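Local atomic coordinates of conjugal transfer protein-like C-terminal domain-containing protein (Enterococcus faecalis, PDB entry 4EC6), a protein that probably serves as a membrane-anchored component of the type IV secretion-like machinery of conjugative plasmid pIP501, its C-terminal domain resembling VirB8 proteins. Residues 61-66 and 83-88; 106-111 and 156-161. One frame throughout, in Å; residues are numbered along the deposited sequence.

An NTF2-like domain sets helices against one face of a curved antiparallel sheet, and the two contacts sample opposite sides of that plan. Interaction 1 joins helix 54-68 to the loop after helix 75-82; interaction 2 comes later in the chain and brings strand 101-112, at one edge of the four-stranded sheet, together with the tail that leaves strand 147-157 at the other edge. Their centres lie 19 Å apart, on opposite sides of the chain's centre, yet R62 of the first packs on Y107 and N106 of the second. Both also face other copies of the protein, so each links the fold to the three-subunit assembly.

Interaction 1: residues 61-66 and 83-88; sequences GRYFLT and RTYVSE
In this NTF2-like domain, helix 54-68 rides over the concave sheet, and F64 and Y85 mark where the loop following helix 75-82 is fitted against it. The principle is a bump in a hollow: the Y85 ring lies across the helix surface, its face turned to the backbone, and fills the hollow between the Y63 and F64 side chains, bounded by Y63 CB on one side and F64 CB on the other. The CA of F64 sits over that face, a CH-pi contact of 4.1 Å from CA to the ring centroid of Y85 and 15° off the normal. Because Y85 holds CG anti to its carbonyl carbon (chi1 -64°), the ring reaches across the helix to Y63, whose CB meets Y85 OH at 3.7 Å.

F64 runs the other way. Its ring slides past Y85 in the opposite direction, and F64 CD1 rests 3.6 Å from Y85 CB, filling the shoulder at the base of the tyrosine. All four touching residues are buried; the match is one of shape, mostly apolar, and no bond joins the two segments. Beyond them, F64 meets the rings of Y68 and F138 and packs on V149 and P153 of the sheet, whereas Y85 also packs on F160 of a second subunit. V86 completes the contact, its methyl CG2 3.7 Å from F64 CE1.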
ATOM      1  N   GLY A  61      -7.691  -2.792   8.877  1.00  9.44           N
ATOM      2  CA  GLY A  61      -8.397  -3.744   8.052  1.00  9.87           C
ATOM      3  C   GLY A  61      -7.436  -4.726   7.403  1.00 10.20           C
ATOM      4  O   GLY A  61      -7.760  -5.918   7.237  1.00 11.08           O
ATOM      5  N   ARG A  62      -6.238  -4.269   7.056  1.00 10.14           N
ATOM      6  CA  ARG A  62      -5.279  -5.184   6.420  1.00 10.18           C
ATOM      7  C   ARG A  62      -4.860  -6.270   7.360  1.00 10.20           C
ATOM      8  O   ARG A  62      -4.742  -7.419   6.961  1.00 10.44           O
ATOM      9  CB  ARG A  62      -4.072  -4.439   5.862  1.00 10.22           C
ATOM     10  CG  ARG A  62      -4.361  -3.776   4.527  1.00 10.21           C
ATOM     11  CD  ARG A  62      -3.395  -2.625   4.361  1.00 10.52           C
ATOM     12  NE  ARG A  62      -3.666  -1.822   3.168  1.00 11.00           N
ATOM     13  CZ  ARG A  62      -3.309  -2.203   1.930  1.00 10.71           C
ATOM     14  NH1 ARG A  62      -2.712  -3.377   1.731  1.00 10.85           N
ATOM     15  NH2 ARG A  62      -3.566  -1.445   0.900  1.00 10.25           N
ATOM     16  N   TYR A  63      -4.608  -5.888   8.619  1.00 10.86           N
ATOM     17  CA  TYR A  63      -4.153  -6.823   9.619  1.00 10.64           C
ATOM     18  C   TYR A  63      -5.235  -7.866   9.864  1.00 10.44           C
ATOM     19  O   TYR A  63      -4.974  -9.075   9.730  1.00 10.75           O
ATOM     20  CB  TYR A  63      -3.714  -6.114  10.875  1.00 11.77           C
ATOM     21  CG  TYR A  63      -2.239  -5.795  10.882  1.00 12.48           C
ATOM     22  CD1 TYR A  63      -1.284  -6.737  11.308  1.00 12.90           C
ATOM     23  CD2 TYR A  63      -1.797  -4.590  10.414  1.00 12.76           C
ATOM     24  CE1 TYR A  63       0.067  -6.441  11.292  1.00 13.79           C
ATOM     25  CE2 TYR A  63      -0.463  -4.289  10.367  1.00 13.71           C
ATOM     26  CZ  TYR A  63       0.468  -5.195  10.812  1.00 14.06           C
ATOM     27  OH  TYR A  63       1.795  -4.810  10.753  1.00 14.06           O
ATOM     28  N   PHE A  64      -6.461  -7.408  10.082  1.00  9.71           N
ATOM     29  CA  PHE A  64      -7.598  -8.312  10.148  1.00  9.40           C
ATOM     30  C   PHE A  64      -7.671  -9.237   8.934  1.00  9.63           C
ATOM     31  O   PHE A  64      -7.907 -10.423   9.125  1.00  9.59           O
ATOM     32  CB  PHE A  64      -8.917  -7.541  10.318  1.00  8.87           C
ATOM     33  CG  PHE A  64     -10.171  -8.386  10.132  1.00  8.43           C
ATOM     34  CD1 PHE A  64     -10.557  -9.316  11.087  1.00  8.14           C
ATOM     35  CD2 PHE A  64     -10.987  -8.207   9.013  1.00  8.26           C
ATOM     36  CE1 PHE A  64     -11.714 -10.057  10.931  1.00  8.00           C
ATOM     37  CE2 PHE A  64     -12.122  -8.958   8.843  1.00  8.21           C
ATOM     38  CZ  PHE A  64     -12.493  -9.886   9.811  1.00  8.13           C
ATOM     39  N   LEU A  65      -7.505  -8.726   7.713  1.00  9.57           N
ATOM     40  CA  LEU A  65      -7.630  -9.613   6.534  1.00 10.41           C
ATOM     41  C   LEU A  65      -6.615 -10.781   6.498  1.00 11.59           C
ATOM     42  O   LEU A  65      -6.906 -11.886   6.054  1.00 11.61           O
ATOM     43  CB  LEU A  65      -7.584  -8.814   5.235  1.00  9.80           C
ATOM     44  CG  LEU A  65      -8.858  -8.034   4.952  1.00  9.82           C
ATOM     45  CD1 LEU A  65      -8.703  -7.021   3.831  1.00 10.04           C
ATOM     46  CD2 LEU A  65      -9.936  -9.013   4.584  1.00  9.68           C
ATOM     47  N   THR A  66      -5.409 -10.508   6.975  1.00 13.21           N
ATOM     48  CA  THR A  66      -4.407 -11.497   7.151  1.00 14.31           C
ATOM     49  C   THR A  66      -4.909 -12.661   8.029  1.00 15.23           C
ATOM     50  O   THR A  66      -4.702 -13.809   7.696  1.00 17.07           O
ATOM     51  CB  THR A  66      -3.213 -10.786   7.760  1.00 16.10           C
ATOM     52  OG1 THR A  66      -2.621  -9.954   6.737  1.00 18.24           O
ATOM     53  CG2 THR A  66      -2.208 -11.754   8.239  1.00 17.07           C
ATOM     54  N   ARG A  83      -9.798 -13.385  16.969  1.00 14.50           N
ATOM     55  CA  ARG A  83     -10.643 -12.936  18.079  1.00 14.42           C
ATOM     56  C   ARG A  83     -10.473 -11.475  18.467  1.00 14.39           C
ATOM     57  O   ARG A  83     -11.474 -10.786  18.629  1.00 13.74           O
ATOM     58  CB  ARG A  83     -10.508 -13.885  19.287  1.00 14.58           C
ATOM     59  CG  ARG A  83     -11.354 -13.589  20.530  1.00 16.10           C
ATOM     60  CD  ARG A  83     -12.500 -12.606  20.259  1.00 18.90           C
ATOM     61  NE  ARG A  83     -13.762 -13.281  20.098  1.00 20.22           N
ATOM     62  CZ  ARG A  83     -14.858 -12.792  19.530  1.00 21.41           C
ATOM     63  NH1 ARG A  83     -14.929 -11.578  18.984  1.00 19.69           N
ATOM     64  NH2 ARG A  83     -15.922 -13.587  19.518  1.00 23.78           N
ATOM     65  N   THR A  84      -9.227 -11.000  18.603  1.00 15.26           N
ATOM     66  CA  THR A  84      -8.957  -9.637  19.070  1.00 15.45           C
ATOM     67  C   THR A  84      -9.378  -8.590  18.104  1.00 14.31           C
ATOM     68  O   THR A  84      -9.611  -7.500  18.527  1.00 13.59           O
ATOM     69  CB  THR A  84      -7.483  -9.353  19.388  1.00 18.22           C
ATOM     70  OG1 THR A  84      -6.659  -9.716  18.258  1.00 22.24           O
ATOM     71  CG2 THR A  84      -7.033 -10.125  20.618  1.00 20.00           C
ATOM     72  N   TYR A  85      -9.428  -8.920  16.807  1.00 13.55           N
ATOM     73  CA  TYR A  85      -9.904  -7.998  15.761  1.00 12.78           C
ATOM     74  C   TYR A  85     -11.395  -7.850  15.696  1.00 12.02           C
ATOM     75  O   TYR A  85     -11.885  -6.827  15.230  1.00 11.72           O
ATOM     76  CB  TYR A  85      -9.457  -8.447  14.390  1.00 13.10           C
ATOM     77  CG  TYR A  85      -7.998  -8.416  14.251  1.00 13.70           C
ATOM     78  CD1 TYR A  85      -7.348  -7.219  13.980  1.00 13.80           C
ATOM     79  CD2 TYR A  85      -7.246  -9.566  14.407  1.00 13.86           C
ATOM     80  CE1 TYR A  85      -5.983  -7.159  13.858  1.00 13.63           C
ATOM     81  CE2 TYR A  85      -5.868  -9.498  14.324  1.00 15.20           C
ATOM     82  CZ  TYR A  85      -5.256  -8.283  14.045  1.00 15.13           C
ATOM     83  OH  TYR A  85      -3.880  -8.203  13.931  1.00 18.72           O
ATOM     84  N   VAL A  86     -12.123  -8.867  16.137  1.00 11.86           N
ATOM     85  CA  VAL A  86     -13.601  -8.794  16.075  1.00 12.07           C
ATOM     86  C   VAL A  86     -14.297  -8.442  17.380  1.00 12.60           C
ATOM     87  O   VAL A  86     -13.972  -8.967  18.428  1.00 12.58           O
ATOM     88  CB  VAL A  86     -14.196 -10.058  15.441  1.00 11.14           C
ATOM     89  CG1 VAL A  86     -15.660  -9.860  15.125  1.00 10.62           C
ATOM     90  CG2 VAL A  86     -13.428 -10.350  14.154  1.00 10.84           C
ATOM     91  N   SER A  87     -15.244  -7.512  17.315  1.00 13.51           N
ATOM     92  CA  SER A  87     -16.086  -7.229  18.458  1.00 14.19           C
ATOM     93  C   SER A  87     -16.713  -8.523  19.001  1.00 15.07           C
ATOM     94  O   SER A  87     -17.163  -9.380  18.245  1.00 14.60           O
ATOM     95  CB  SER A  87     -17.154  -6.204  18.081  1.00 14.54           C
ATOM     96  OG  SER A  87     -18.230  -6.172  18.990  1.00 13.84           O
ATOM     97  N   GLU A  88     -16.752  -8.629  20.334  1.00 17.83           N
ATOM     98  CA  GLU A  88     -17.437  -9.717  21.034  1.00 19.28           C
ATOM     99  C   GLU A  88     -18.912  -9.788  20.686  1.00 18.81           C
ATOM    100  O   GLU A  88     -19.537 -10.793  20.906  1.00 19.94           O
ATOM    101  CB  GLU A  88     -17.314  -9.556  22.529  1.00 22.00           C
ATOM    102  CG  GLU A  88     -16.330 -10.493  23.219  1.00 27.15           C
ATOM    103  CD  GLU A  88     -16.598 -10.691  24.740  1.00 31.52           C
ATOM    104  OE1 GLU A  88     -17.741 -10.434  25.255  1.00 31.80           O
ATOM    105  OE2 GLU A  88     -15.661 -11.161  25.437  1.00 32.96           O
TER

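Interaction 2: residues 106-111 and 156-161; sequences NYYGSE and TDFSFN
Y108 and F158 bridge the convex face of the antiparallel sheet, Y108 standing on edge strand 101-112 and F158 on the tail beyond strand 147-157. They illustrate how side chains alone can join segments whose backbones stay far apart, since their CA atoms lie 12.0 Å from one another. Y108 lies in a classic beta bulge, where it and G109 both face E120.

The tight part is an aromatic cluster. The Y108 and F158 rings approach obliquely, planes at 79°, centroids 5.6 Å apart. F158, its CG anti to the backbone N (chi1 174°), reaches out to Y108. Its CE2 sits above the centre of the F160 ring, so the two phenylalanines pack on each other as well as on the tyrosine. L122 and M133 of the intervening strands touch both phenylalanines, and F60 and Y63 of a third subunit meet F160 edge-to-face.

The looser side is the tail's other flank: S159 is exposed and the terminal N161 poorly ordered; D157, also exposed, is tied to K132 by a salt bridge. The Y108 hydroxyl rests in the notch where the two phenyl rings come together, OH 3.6 Å from F158 CZ and 3.8 Å from F160 CE1, the latter near the F160 ring plane.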
ATOM      1  N   ASN A 106      -5.750  -4.294  -1.675  1.00 12.29           N
ATOM      2  CA  ASN A 106      -5.718  -2.859  -1.869  1.00 12.79           C
ATOM      3  C   ASN A 106      -6.901  -2.232  -1.209  1.00 13.12           C
ATOM      4  O   ASN A 106      -8.022  -2.665  -1.404  1.00 14.00           O
ATOM      5  CB  ASN A 106      -5.724  -2.494  -3.357  1.00 13.93           C
ATOM      6  CG  ASN A 106      -4.432  -2.880  -4.050  1.00 14.16           C
ATOM      7  OD1 ASN A 106      -3.431  -2.215  -3.934  1.00 15.79           O
ATOM      8  ND2 ASN A 106      -4.457  -3.962  -4.738  1.00 14.59           N
ATOM      9  N   TYR A 107      -6.657  -1.205  -0.419  1.00 12.84           N
ATOM     10  CA  TYR A 107      -7.725  -0.457   0.225  1.00 12.42           C
ATOM     11  C   TYR A 107      -8.602   0.229  -0.788  1.00 12.25           C
ATOM     12  O   TYR A 107      -8.090   0.862  -1.680  1.00 13.23           O
ATOM     13  CB  TYR A 107      -7.125   0.582   1.177  1.00 11.68           C
ATOM     14  CG  TYR A 107      -8.128   1.365   1.953  1.00 11.86           C
ATOM     15  CD1 TYR A 107      -9.013   0.729   2.828  1.00 12.38           C
ATOM     16  CD2 TYR A 107      -8.188   2.743   1.841  1.00 11.61           C
ATOM     17  CE1 TYR A 107      -9.919   1.465   3.588  1.00 13.05           C
ATOM     18  CE2 TYR A 107      -9.074   3.498   2.577  1.00 11.79           C
ATOM     19  CZ  TYR A 107      -9.944   2.869   3.450  1.00 13.15           C
ATOM     20  OH  TYR A 107     -10.871   3.612   4.178  1.00 14.11           O
ATOM     21  N   TYR A 108      -9.920   0.152  -0.625  1.00 12.28           N
ATOM     22  CA  TYR A 108     -10.858   0.684  -1.619  1.00 12.45           C
ATOM     23  C   TYR A 108     -11.814   1.722  -1.009  1.00 13.70           C
ATOM     24  O   TYR A 108     -12.828   2.084  -1.596  1.00 15.59           O
ATOM     25  CB  TYR A 108     -11.605  -0.470  -2.316  1.00 11.87           C
ATOM     26  CG  TYR A 108     -12.045  -0.184  -3.754  1.00 12.02           C
ATOM     27  CD1 TYR A 108     -11.157   0.288  -4.687  1.00 12.01           C
ATOM     28  CD2 TYR A 108     -13.359  -0.403  -4.172  1.00 12.35           C
ATOM     29  CE1 TYR A 108     -11.532   0.567  -5.981  1.00 12.24           C
ATOM     30  CE2 TYR A 108     -13.760  -0.149  -5.484  1.00 12.48           C
ATOM     31  CZ  TYR A 108     -12.827   0.345  -6.384  1.00 12.96           C
ATOM     32  OH  TYR A 108     -13.179   0.624  -7.699  1.00 12.96           O
ATOM     33  N   GLY A 109     -11.485   2.235   0.167  1.00 14.28           N
ATOM     34  CA  GLY A 109     -12.214   3.357   0.721  1.00 14.39           C
ATOM     35  C   GLY A 109     -13.233   2.976   1.765  1.00 15.27           C
ATOM     36  O   GLY A 109     -13.557   1.806   1.977  1.00 15.18           O
ATOM     37  N   SER A 110     -13.771   3.993   2.410  1.00 16.39           N
ATOM     38  CA  SER A 110     -14.721   3.787   3.467  1.00 17.94           C
ATOM     39  C   SER A 110     -15.894   4.707   3.307  1.00 18.98           C
ATOM     40  O   SER A 110     -15.883   5.610   2.511  1.00 18.56           O
ATOM     41  CB  SER A 110     -14.048   4.064   4.803  1.00 18.27           C
ATOM     42  OG  SER A 110     -13.756   5.429   4.828  1.00 19.17           O
ATOM     43  N   GLU A 111     -16.894   4.477   4.129  1.00 22.08           N
ATOM     44  CA  GLU A 111     -18.172   5.102   4.044  1.00 23.33           C
ATOM     45  C   GLU A 111     -18.578   5.155   5.497  1.00 21.49           C
ATOM     46  O   GLU A 111     -18.637   4.121   6.197  1.00 18.99           O
ATOM     47  CB  GLU A 111     -19.103   4.187   3.247  1.00 29.94           C
ATOM     48  CG  GLU A 111     -20.327   4.829   2.661  1.00 42.37           C
ATOM     49  CD  GLU A 111     -19.978   5.930   1.671  1.00 58.76           C
ATOM     50  OE1 GLU A 111     -19.641   5.586   0.505  1.00 66.81           O
ATOM     51  OE2 GLU A 111     -20.046   7.135   2.064  1.00 62.11           O
ATOM     52  N   THR A 156     -17.549 -10.444  -2.605  1.00 22.27           N
ATOM     53  CA  THR A 156     -18.356 -10.466  -3.817  1.00 21.70           C
ATOM     54  C   THR A 156     -17.453 -10.351  -5.009  1.00 21.87           C
ATOM     55  O   THR A 156     -16.368  -9.804  -4.906  1.00 20.05           O
ATOM     56  CB  THR A 156     -19.331  -9.277  -3.880  1.00 23.27           C
ATOM     57  OG1 THR A 156     -18.606  -8.055  -3.713  1.00 24.40           O
ATOM     58  CG2 THR A 156     -20.409  -9.366  -2.799  1.00 23.08           C
ATOM     59  N   ASP A 157     -17.911 -10.840  -6.161  1.00 23.14           N
ATOM     60  CA  ASP A 157     -17.130 -10.745  -7.404  1.00 22.09           C
ATOM     61  C   ASP A 157     -17.054  -9.287  -7.844  1.00 20.12           C
ATOM     62  O   ASP A 157     -17.924  -8.512  -7.533  1.00 20.52           O
ATOM     63  CB  ASP A 157     -17.787 -11.578  -8.489  1.00 25.81           C
ATOM     64  CG  ASP A 157     -17.527 -13.081  -8.340  1.00 29.67           C
ATOM     65  OD1 ASP A 157     -16.887 -13.543  -7.346  1.00 31.07           O
ATOM     66  OD2 ASP A 157     -17.996 -13.803  -9.252  1.00 31.01           O
ATOM     67  N   PHE A 158     -16.001  -8.904  -8.544  1.00 18.19           N
ATOM     68  CA  PHE A 158     -15.777  -7.523  -8.834  1.00 17.35           C
ATOM     69  C   PHE A 158     -15.079  -7.376 -10.170  1.00 18.46           C
ATOM     70  O   PHE A 158     -14.272  -8.218 -10.556  1.00 19.31           O
ATOM     71  CB  PHE A 158     -14.908  -6.850  -7.728  1.00 15.32           C
ATOM     72  CG  PHE A 158     -14.516  -5.425  -8.064  1.00 14.51           C
ATOM     73  CD1 PHE A 158     -15.339  -4.337  -7.701  1.00 13.62           C
ATOM     74  CD2 PHE A 158     -13.355  -5.160  -8.807  1.00 14.28           C
ATOM     75  CE1 PHE A 158     -14.990  -3.025  -8.049  1.00 12.78           C
ATOM     76  CE2 PHE A 158     -13.004  -3.847  -9.136  1.00 13.99           C
ATOM     77  CZ  PHE A 158     -13.829  -2.775  -8.749  1.00 12.62           C
ATOM     78  N   SER A 159     -15.353  -6.273 -10.850  1.00 19.66           N
ATOM     79  CA  SER A 159     -14.471  -5.816 -11.925  1.00 22.01           C
ATOM     80  C   SER A 159     -14.688  -4.319 -12.132  1.00 23.30           C
ATOM     81  O   SER A 159     -15.643  -3.755 -11.605  1.00 20.83           O
ATOM     82  CB  SER A 159     -14.710  -6.578 -13.222  1.00 22.40           C
ATOM     83  OG  SER A 159     -15.995  -6.227 -13.702  1.00 25.05           O
ATOM     84  N   PHE A 160     -13.770  -3.694 -12.875  1.00 26.61           N
ATOM     85  CA  PHE A 160     -13.758  -2.247 -13.132  1.00 27.90           C
ATOM     86  C   PHE A 160     -14.740  -1.775 -14.220  1.00 32.88           C
ATOM     87  O   PHE A 160     -15.012  -0.577 -14.357  1.00 34.57           O
ATOM     88  CB  PHE A 160     -12.325  -1.836 -13.485  1.00 23.44           C
ATOM     89  CG  PHE A 160     -11.397  -1.878 -12.312  1.00 22.20           C
ATOM     90  CD1 PHE A 160     -11.624  -1.037 -11.187  1.00 20.70           C
ATOM     91  CD2 PHE A 160     -10.341  -2.770 -12.276  1.00 20.34           C
ATOM     92  CE1 PHE A 160     -10.813  -1.079 -10.085  1.00 17.85           C
ATOM     93  CE2 PHE A 160      -9.520  -2.804 -11.167  1.00 19.49           C
ATOM     94  CZ  PHE A 160      -9.751  -1.955 -10.085  1.00 18.71           C
ATOM     95  N   ASN A 161     -15.283  -2.730 -14.963  1.00 42.07           N
ATOM     96  CA  ASN A 161     -16.044  -2.459 -16.198  1.00 54.47           C
ATOM     97  C   ASN A 161     -17.443  -1.906 -15.990  1.00 59.63           C
ATOM     98  O   ASN A 161     -18.211  -1.716 -16.939  1.00 67.27           O
ATOM     99  CB  ASN A 161     -16.101  -3.722 -17.055  1.00 58.70           C
ATOM    100  CG  ASN A 161     -14.756  -4.051 -17.677  1.00 70.56           C
ATOM    101  OD1 ASN A 161     -14.242  -3.293 -18.512  1.00 75.75           O
ATOM    102  ND2 ASN A 161     -14.174  -5.181 -17.274  1.00 74.38           N
ATOM    103  OXT ASN A 161     -17.833  -1.637 -14.853  1.00 65.58           O
TER